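Local coordinates for isochorismatase family protein (Enterococcus faecalis, PDB 2A67), which is of unknown function but belongs to the isochorismatase family and is probably a hydrolase, at residues D31-N34 with Q35-V39; F113-D116 with T117-M121. All coordinates share one frame; numbering follows the deposited sequence.

How the contacts relate
Both contacts are local, each within one helix of a beta-alpha-beta unit. Contact 1 lies on helix 26-42 and contact 2 on helix 111-125. Their centres are about 21 Å apart, on opposite sides of the chain's centre. The helices flank the parallel sheet from its two faces: on strand 5-10, contact 1 meets L7 and L9, while contact 2 meets L8 and I10. Contact 1 is partly buried and touches no other chain of the assembly. It combines ordinary helix hydrogen bonds with apolar packing of V33 on I37, and its charged side chains find partners elsewhere. Contact 2 is mostly buried and faces the second subunit. It adds hydroxyl-to-carbonyl bonds and a salt bridge.

Contact 1: D31-N34 with Q35-V39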
ATOM      1  N   ASP D  31       7.735  24.126   2.363  1.00 33.58           N
ATOM      2  CA  ASP D  31       8.755  24.901   1.676  1.00 34.42           C
ATOM      3  C   ASP D  31       9.356  24.080   0.527  1.00 33.77           C
ATOM      4  O   ASP D  31       9.516  24.597  -0.580  1.00 33.80           O
ATOM      5  CB  ASP D  31       9.869  25.293   2.643  1.00 35.51           C
ATOM      6  CG  ASP D  31       9.450  26.379   3.593  1.00 39.43           C
ATOM      7  OD1 ASP D  31       8.568  27.196   3.195  1.00 43.42           O
ATOM      8  OD2 ASP D  31      10.028  26.431   4.719  1.00 42.71           O
ATOM      9  N   LYS D  32       9.648  22.807   0.798  1.00 32.08           N
ATOM     10  CA  LYS D  32      10.211  21.906  -0.221  1.00 33.10           C
ATOM     11  C   LYS D  32       9.162  21.655  -1.335  1.00 31.91           C
ATOM     12  O   LYS D  32       9.461  21.686  -2.515  1.00 32.75           O
ATOM     13  CB  LYS D  32      10.718  20.620   0.468  1.00 31.95           C
ATOM     14  CG  LYS D  32      11.507  19.694  -0.409  1.00 37.48           C
ATOM     15  CD  LYS D  32      13.041  19.863  -0.234  1.00 43.76           C
ATOM     16  CE  LYS D  32      13.648  18.737   0.695  1.00 46.77           C
ATOM     17  NZ  LYS D  32      14.365  17.573  -0.025  1.00 36.59           N
ATOM     18  N   VAL D  33       7.909  21.462  -0.954  1.00 32.03           N
ATOM     19  CA  VAL D  33       6.817  21.305  -1.938  1.00 31.49           C
ATOM     20  C   VAL D  33       6.618  22.556  -2.802  1.00 31.48           C
ATOM     21  O   VAL D  33       6.482  22.450  -4.028  1.00 31.22           O
ATOM     22  CB  VAL D  33       5.484  20.903  -1.244  1.00 31.24           C
ATOM     23  CG1 VAL D  33       4.267  21.139  -2.192  1.00 30.05           C
ATOM     24  CG2 VAL D  33       5.584  19.436  -0.777  1.00 30.36           C
ATOM     25  N   ASN D  34       6.576  23.739  -2.181  1.00 31.10           N
ATOM     26  CA  ASN D  34       6.555  24.971  -2.976  1.00 31.54           C
ATOM     27  C   ASN D  34       7.731  25.086  -4.007  1.00 31.80           C
ATOM     28  O   ASN D  34       7.531  25.593  -5.112  1.00 30.91           O
ATOM     29  CB  ASN D  34       6.562  26.172  -2.070  1.00 31.40           C
ATOM     30  CG  ASN D  34       5.162  26.552  -1.585  1.00 33.42           C
ATOM     31  OD1 ASN D  34       5.043  27.340  -0.662  1.00 36.59           O
ATOM     32  ND2 ASN D  34       4.120  26.029  -2.225  1.00 31.40           N
ATOM     33  N   GLN D  35       8.925  24.620  -3.643  1.00 32.31           N
ATOM     34  CA  GLN D  35      10.077  24.599  -4.592  1.00 34.07           C
ATOM     35  C   GLN D  35       9.791  23.700  -5.799  1.00 32.61           C
ATOM     36  O   GLN D  35      10.094  24.064  -6.951  1.00 32.16           O
ATOM     37  CB  GLN D  35      11.370  24.141  -3.916  1.00 33.60           C
ATOM     38  CG  GLN D  35      11.970  25.127  -2.931  1.00 36.61           C
ATOM     39  CD  GLN D  35      13.412  24.790  -2.564  1.00 40.03           C
ATOM     40  OE1 GLN D  35      14.305  25.687  -2.585  1.00 48.49           O
ATOM     41  NE2 GLN D  35      13.687  23.493  -2.287  1.00 44.85           N
ATOM     42  N   ARG D  36       9.172  22.544  -5.548  1.00 31.30           N
ATOM     43  CA  ARG D  36       8.797  21.645  -6.644  1.00 30.13           C
ATOM     44  C   ARG D  36       7.720  22.252  -7.497  1.00 30.24           C
ATOM     45  O   ARG D  36       7.767  22.162  -8.707  1.00 30.18           O
ATOM     46  CB  ARG D  36       8.352  20.271  -6.114  1.00 29.30           C
ATOM     47  CG  ARG D  36       9.358  19.605  -5.200  1.00 29.20           C
ATOM     48  CD  ARG D  36      10.719  19.488  -5.976  1.00 31.62           C
ATOM     49  NE  ARG D  36      10.550  18.664  -7.179  1.00 27.10           N
ATOM     50  CZ  ARG D  36      11.322  18.744  -8.256  1.00 31.48           C
ATOM     51  NH1 ARG D  36      12.288  19.653  -8.310  1.00 27.27           N
ATOM     52  NH2 ARG D  36      11.123  17.933  -9.274  1.00 26.85           N
ATOM     53  N   ILE D  37       6.683  22.807  -6.851  1.00 30.50           N
ATOM     54  CA  ILE D  37       5.626  23.534  -7.555  1.00 29.80           C
ATOM     55  C   ILE D  37       6.254  24.507  -8.542  1.00 29.38           C
ATOM     56  O   ILE D  37       5.865  24.565  -9.697  1.00 28.86           O
ATOM     57  CB  ILE D  37       4.697  24.281  -6.543  1.00 29.76           C
ATOM     58  CG1 ILE D  37       3.751  23.245  -5.892  1.00 31.26           C
ATOM     59  CG2 ILE D  37       3.902  25.394  -7.229  1.00 28.04           C
ATOM     60  CD1 ILE D  37       2.860  23.845  -4.755  1.00 31.60           C
ATOM     61  N   ALA D  38       7.195  25.301  -8.059  1.00 28.99           N
ATOM     62  CA  ALA D  38       7.809  26.318  -8.889  1.00 30.28           C
ATOM     63  C   ALA D  38       8.494  25.690 -10.123  1.00 29.54           C
ATOM     64  O   ALA D  38       8.318  26.177 -11.230  1.00 30.11           O
ATOM     65  CB  ALA D  38       8.786  27.204  -8.046  1.00 31.49           C
ATOM     66  N   VAL D  39       9.155  24.553  -9.961  1.00 29.47           N
ATOM     67  CA  VAL D  39       9.790  23.852 -11.131  1.00 30.73           C
ATOM     68  C   VAL D  39       8.706  23.361 -12.122  1.00 30.51           C
ATOM     69  O   VAL D  39       8.838  23.473 -13.328  1.00 29.63           O
ATOM     70  CB  VAL D  39      10.611  22.635 -10.660  1.00 30.54           C
ATOM     71  CG1 VAL D  39      11.002  21.708 -11.811  1.00 28.69           C
ATOM     72  CG2 VAL D  39      11.837  23.047  -9.809  1.00 33.21           C
TER
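I37 N donates to V33 O at 2.9 Å, with an almost straight N-H...O angle of 176°. The matching bonds from Q35 to D31, R36 to K32 and A38 to N34 are slightly longer and more bent. Together they make one regular stretch of alpha helix. No salt bridge joins the two segments; the charged ends find partners elsewhere. D31 pairs with K69, R36 with E105, and K32 donates to the carbonyl of P133.

The apolar contact is one turn long. V33 places CG1 anti to its backbone N (chi1 164°). The branch meets CD1 of I37 at 4.0 Å, and the two side chains cross at a slant. I37 CG1 also comes within 3.4 Å of V33 O. On the more exposed flank, Q35 CG rests against D31 O at 3.4 Å. R36 CG packs in the same way on K32 O, and the chain then bends at chi2 and chi3.

V33 and I37 are buried on the side of the helix that faces the sheet. They pack on L9 of strand 5-10, and I37 also reaches L7, I47 and F49. Helix 26-42 is the crossover of the beta-alpha-beta unit between strands 5-10 and 47-52, while K32 and R36 extend over strand 128-137.

Contact 2: F113-D116 with T117-M121; sequences FCVD and TTIRM
The helix runs on through C114 to M121, with a wider pi-type turn at 113-115; F113 O accepts from T117 N at 3.0 Å. The same carbonyl takes a second bond from T117 OG1, at 2.7 Å and from above the carbonyl plane. T118 repeats the pattern on C114 O. Here the hydroxyl OG1 approaches nearly end-on at 2.6 Å, and T118 N is the second donor. T118 OG1 also bonds with A86 N. Both threonines place OG1 anti to the carbonyl carbon (chi1 -46° and -57°), which turns the hydroxyls back toward the preceding turn. Each carbonyl is therefore gripped by two donors.

D116 and R120 form a salt bridge one turn apart. R120 NE meets D116 OD1 at 2.7 Å on the syn side, slightly out of both planes. The carboxylate and guanidinium are turned 35° from each other. A bond from R120 NH2 to D116 OD2 is less sure, because the place of OD2 is uncertain; W157 NE1 also donates to OD2. The pair is shared across the dimer: D116 OD1 also binds R120 NE of the second subunit, and T117 OG1 binds R120 NH1 of that subunit.

The V115 and I119 side chains lie side by side and point the same way, with V115 CG1 3.8 Å from I119 CD1.

C114 touches D11. A cysteine at this place is the nucleophile in nicotinamidase relatives, so C114 may play a similar part.

Helix 111-125 links strands 103-109 and 128-137. T118 and C114 pack on strand 5-10, V115 and I119 on M131 and on W157 of helix 146-157, and R120 on I156 of that helix.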
ATOM      1  N   PHE D 113      -0.702   6.460   5.595  1.00 26.44           N
ATOM      2  CA  PHE D 113      -2.077   6.243   5.181  1.00 27.79           C
ATOM      3  C   PHE D 113      -2.236   6.601   3.708  1.00 26.74           C
ATOM      4  O   PHE D 113      -1.894   5.800   2.879  1.00 27.77           O
ATOM      5  CB  PHE D 113      -3.052   7.003   6.093  1.00 28.03           C
ATOM      6  CG  PHE D 113      -3.019   6.539   7.531  1.00 27.79           C
ATOM      7  CD1 PHE D 113      -3.456   5.262   7.875  1.00 26.82           C
ATOM      8  CD2 PHE D 113      -2.545   7.374   8.535  1.00 30.31           C
ATOM      9  CE1 PHE D 113      -3.450   4.791   9.261  1.00 30.46           C
ATOM     10  CE2 PHE D 113      -2.544   6.931   9.906  1.00 30.35           C
ATOM     11  CZ  PHE D 113      -2.993   5.625  10.250  1.00 30.83           C
ATOM     12  N   CYS D 114      -2.713   7.802   3.409  1.00 27.58           N
ATOM     13  CA  CYS D 114      -3.081   8.202   2.057  1.00 29.85           C
ATOM     14  C   CYS D 114      -1.893   8.235   1.100  1.00 26.25           C
ATOM     15  O   CYS D 114      -2.069   7.979  -0.098  1.00 25.73           O
ATOM     16  CB  CYS D 114      -3.680   9.609   2.040  1.00 31.28           C
ATOM     17  SG  CYS D 114      -4.938   9.958   3.351  1.00 47.06           S
ATOM     18  N   VAL D 115      -0.727   8.583   1.614  1.00 25.22           N
ATOM     19  CA  VAL D 115       0.465   8.678   0.768  1.00 25.34           C
ATOM     20  C   VAL D 115       0.927   7.254   0.392  1.00 25.34           C
ATOM     21  O   VAL D 115       1.080   6.934  -0.804  1.00 26.20           O
ATOM     22  CB  VAL D 115       1.626   9.526   1.450  1.00 26.52           C
ATOM     23  CG1 VAL D 115       2.840   9.639   0.540  1.00 25.38           C
ATOM     24  CG2 VAL D 115       1.143  10.944   1.778  1.00 25.58           C
ATOM     25  N   ASP D 116       1.167   6.422   1.413  1.00 23.63           N
ATOM     26  CA  ASP D 116       1.558   5.051   1.166  1.00 24.10           C
ATOM     27  C   ASP D 116       0.612   4.341   0.225  1.00 24.00           C
ATOM     28  O   ASP D 116       1.030   3.697  -0.751  1.00 23.49           O
ATOM     29  CB  ASP D 116       1.722   4.296   2.495  1.00 21.59           C
ATOM     30  CG  ASP D 116       2.209   2.904   2.318  1.00 24.45           C
ATOM     31  OD1 ASP D 116       1.446   2.113   1.747  1.00 27.96           O
ATOM     32  OD2 ASP D 116       3.350   2.550   2.735  1.00 24.46           O
ATOM     33  N   THR D 117      -0.688   4.492   0.466  1.00 23.53           N
ATOM     34  CA  THR D 117      -1.659   3.810  -0.375  1.00 22.58           C
ATOM     35  C   THR D 117      -1.619   4.292  -1.802  1.00 22.79           C
ATOM     36  O   THR D 117      -1.659   3.499  -2.716  1.00 24.62           O
ATOM     37  CB  THR D 117      -3.128   4.004   0.190  1.00 23.37           C
ATOM     38  OG1 THR D 117      -3.094   3.770   1.618  1.00 25.58           O
ATOM     39  CG2 THR D 117      -4.069   2.962  -0.452  1.00 23.53           C
ATOM     40  N   THR D 118      -1.600   5.593  -2.015  1.00 23.24           N
ATOM     41  CA  THR D 118      -1.622   6.145  -3.372  1.00 25.75           C
ATOM     42  C   THR D 118      -0.317   5.723  -4.199  1.00 24.96           C
ATOM     43  O   THR D 118      -0.400   5.462  -5.385  1.00 26.26           O
ATOM     44  CB  THR D 118      -1.780   7.675  -3.277  1.00 26.37           C
ATOM     45  OG1 THR D 118      -3.000   7.943  -2.519  1.00 29.76           O
ATOM     46  CG2 THR D 118      -1.860   8.340  -4.697  1.00 26.90           C
ATOM     47  N   ILE D 119       0.807   5.589  -3.511  1.00 24.73           N
ATOM     48  CA  ILE D 119       2.118   5.157  -4.110  1.00 25.35           C
ATOM     49  C   ILE D 119       2.018   3.685  -4.564  1.00 25.25           C
ATOM     50  O   ILE D 119       2.260   3.392  -5.721  1.00 25.45           O
ATOM     51  CB  ILE D 119       3.261   5.336  -3.113  1.00 24.88           C
ATOM     52  CG1 ILE D 119       3.592   6.837  -2.979  1.00 22.45           C
ATOM     53  CG2 ILE D 119       4.548   4.521  -3.562  1.00 24.82           C
ATOM     54  CD1 ILE D 119       4.530   7.090  -1.772  1.00 20.27           C
ATOM     55  N   ARG D 120       1.560   2.803  -3.675  1.00 24.82           N
ATOM     56  CA  ARG D 120       1.352   1.366  -3.992  1.00 25.47           C
ATOM     57  C   ARG D 120       0.327   1.194  -5.082  1.00 25.65           C
ATOM     58  O   ARG D 120       0.549   0.414  -6.011  1.00 26.05           O
ATOM     59  CB  ARG D 120       0.961   0.553  -2.747  1.00 25.93           C
ATOM     60  CG  ARG D 120       2.027   0.709  -1.647  1.00 24.61           C
ATOM     61  CD  ARG D 120       2.060  -0.462  -0.708  1.00 22.43           C
ATOM     62  NE  ARG D 120       2.613  -0.029   0.598  1.00 21.67           N
ATOM     63  CZ  ARG D 120       3.379  -0.782   1.388  1.00 21.78           C
ATOM     64  NH1 ARG D 120       3.729  -2.035   1.043  1.00 20.45           N
ATOM     65  NH2 ARG D 120       3.800  -0.280   2.553  1.00 21.99           N
HETATM   66  N   MSE D 121      -0.753   1.970  -5.017  1.00 23.46           N
HETATM   67  CA  MSE D 121      -1.748   1.949  -6.101  1.00 24.75           C
HETATM   68  C   MSE D 121      -1.203   2.456  -7.469  1.00 23.71           C
HETATM   69  O   MSE D 121      -1.436   1.835  -8.491  1.00 22.19           O
HETATM   70  CB  MSE D 121      -3.001   2.744  -5.664  1.00 26.48           C
HETATM   71  CG  MSE D 121      -4.153   2.614  -6.609  1.00 33.49           C
HETATM   72 SE   MSE D 121      -5.079   0.825  -6.559  1.00 49.44          SE
HETATM   73  CE  MSE D 121      -4.610   0.313  -5.151  1.00 18.97           C
TER